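Local coordinates for protein tryptophan synthase alpha chain (Chlamydia trachomatis, PDB 6V82) that probably cleaves indoleglycerol phosphate to indole and glyceraldehyde 3-phosphate as the alpha subunit of tryptophan synthase, at residues Ile59-Ser62 with His63-Leu67. Sequence-based numbering, arbitrary orientation.
Sequences IQVS and HDRAL
The side chain of Arg65 folds back over the preceding helical turn, and one face of its guanidinium partly covers Ser62 CA and Val61 O, both offset toward its rim, with NH2 3.6 Å from Ser62 CA. A bend in the chain at chi3 (-55°) brings the group there, while NH1 reaches Val61 CG1 at 3.5 Å. NH2 also forms a salt bridge with Asp22, whose carboxylate accepts a hydrogen bond from Ser62 OG as well; Ser62 OG is further bonded to Thr19. The salt bridge, with a further bond to NE, probably limits rotation of the guanidinium.

Elsewhere round the same helix, Ile59 and His63 meet at an angle, the branch methyl CG2 lying 3.6 Å from His63 NE2. That nitrogen is hydrogen-bonded to Tyr17 on strand 13-19, so the imidazole is held at its far end. Outside the helix, Asp64 OD1 finds a salt-bridge partner in a basic side chain of another protein's chain.

Beneath the side chains run i to i+4 backbone bonds, among them His63 N to Ile59 O (2.9 Å, 168°). One side of helix 57-68 thus meets the other chain, while the Ile59 side chain, near its start, lies beside Asp55, a predicted proton acceptor, in the connection that follows strand 42-46 of the TIM barrel.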
loop_
_atom_site.group_PDB
_atom_site.type_symbol
_atom_site.label_atom_id
_atom_site.label_comp_id
_atom_site.label_asym_id
_atom_site.label_seq_id
_atom_site.Cartn_x
_atom_site.Cartn_y
_atom_site.Cartn_z
ATOM N N ILE A 59 -38.593 5.521 6.246
ATOM C CA ILE A 59 -38.952 4.870 7.494
ATOM C C ILE A 59 -37.714 4.628 8.346
ATOM O O ILE A 59 -37.783 4.664 9.583
ATOM C CB ILE A 59 -39.715 3.576 7.168
ATOM C CG1 ILE A 59 -40.923 3.914 6.286
ATOM C CG2 ILE A 59 -40.163 2.873 8.430
ATOM C CD1 ILE A 59 -41.801 5.035 6.839
ATOM N N GLN A 60 -36.563 4.392 7.707
ATOM C CA GLN A 60 -35.313 4.261 8.448
ATOM C C GLN A 60 -35.038 5.521 9.266
ATOM O O GLN A 60 -34.808 5.444 10.478
ATOM C CB GLN A 60 -34.162 3.956 7.481
ATOM C CG GLN A 60 -32.899 3.404 8.138
ATOM C CD GLN A 60 -32.267 2.241 7.358
ATOM O OE1 GLN A 60 -31.595 1.378 7.938
ATOM N NE2 GLN A 60 -32.480 2.218 6.042
ATOM N N VAL A 61 -35.106 6.696 8.624
ATOM C CA VAL A 61 -34.872 7.961 9.325
ATOM C C VAL A 61 -35.940 8.216 10.391
ATOM O O VAL A 61 -35.650 8.797 11.449
ATOM C CB VAL A 61 -34.793 9.111 8.304
ATOM C CG1 VAL A 61 -34.813 10.450 8.997
ATOM C CG2 VAL A 61 -33.528 8.976 7.493
ATOM N N SER A 62 -37.181 7.785 10.140
ATOM C CA SER A 62 -38.227 7.865 11.155
ATOM C C SER A 62 -37.859 7.051 12.395
ATOM O O SER A 62 -37.976 7.528 13.530
ATOM C CB SER A 62 -39.554 7.375 10.565
ATOM O OG SER A 62 -40.583 7.363 11.541
ATOM N N HIS A 63 -37.423 5.810 12.194
ATOM C CA HIS A 63 -36.958 5.002 13.317
ATOM C C HIS A 63 -35.814 5.692 14.064
ATOM O O HIS A 63 -35.797 5.714 15.303
ATOM C CB HIS A 63 -36.528 3.620 12.816
ATOM C CG HIS A 63 -37.668 2.734 12.416
ATOM N ND1 HIS A 63 -37.568 1.357 12.400
ATOM C CD2 HIS A 63 -38.936 3.021 12.034
ATOM C CE1 HIS A 63 -38.723 0.835 12.027
ATOM N NE2 HIS A 63 -39.569 1.823 11.793
ATOM N N ASP A 64 -34.853 6.272 13.331
ATOM C CA ASP A 64 -33.767 7.005 13.979
ATOM C C ASP A 64 -34.314 8.100 14.892
ATOM O O ASP A 64 -33.858 8.251 16.031
ATOM C CB ASP A 64 -32.806 7.613 12.945
ATOM C CG ASP A 64 -32.034 6.556 12.135
ATOM O OD1 ASP A 64 -32.190 5.342 12.415
ATOM O OD2 ASP A 64 -31.270 6.947 11.205
ATOM N N ARG A 65 -35.306 8.869 14.408
ATOM C CA ARG A 65 -35.860 9.957 15.212
ATOM C C ARG A 65 -36.528 9.427 16.478
ATOM O O ARG A 65 -36.342 9.977 17.567
ATOM C CB ARG A 65 -36.860 10.785 14.398
ATOM C CG ARG A 65 -36.247 11.691 13.339
ATOM C CD ARG A 65 -37.266 12.678 12.780
ATOM N NE ARG A 65 -38.454 12.001 12.264
ATOM C CZ ARG A 65 -38.640 11.687 10.984
ATOM N NH1 ARG A 65 -37.716 11.996 10.072
ATOM N NH2 ARG A 65 -39.752 11.062 10.614
ATOM N N ALA A 66 -37.307 8.354 16.350
ATOM C CA ALA A 66 -38.043 7.830 17.491
ATOM C C ALA A 66 -37.092 7.346 18.584
ATOM O O ALA A 66 -37.332 7.586 19.775
ATOM C CB ALA A 66 -38.973 6.713 17.019
ATOM N N LEU A 67 -35.992 6.691 18.200
ATOM C CA LEU A 67 -35.042 6.180 19.186
ATOM C C LEU A 67 -34.185 7.289 19.792
ATOM O O LEU A 67 -33.788 7.195 20.958
ATOM C CB LEU A 67 -34.160 5.101 18.552
ATOM C CG LEU A 67 -34.919 3.783 18.320
ATOM C CD1 LEU A 67 -34.066 2.780 17.552
ATOM C CD2 LEU A 67 -35.370 3.182 19.651
#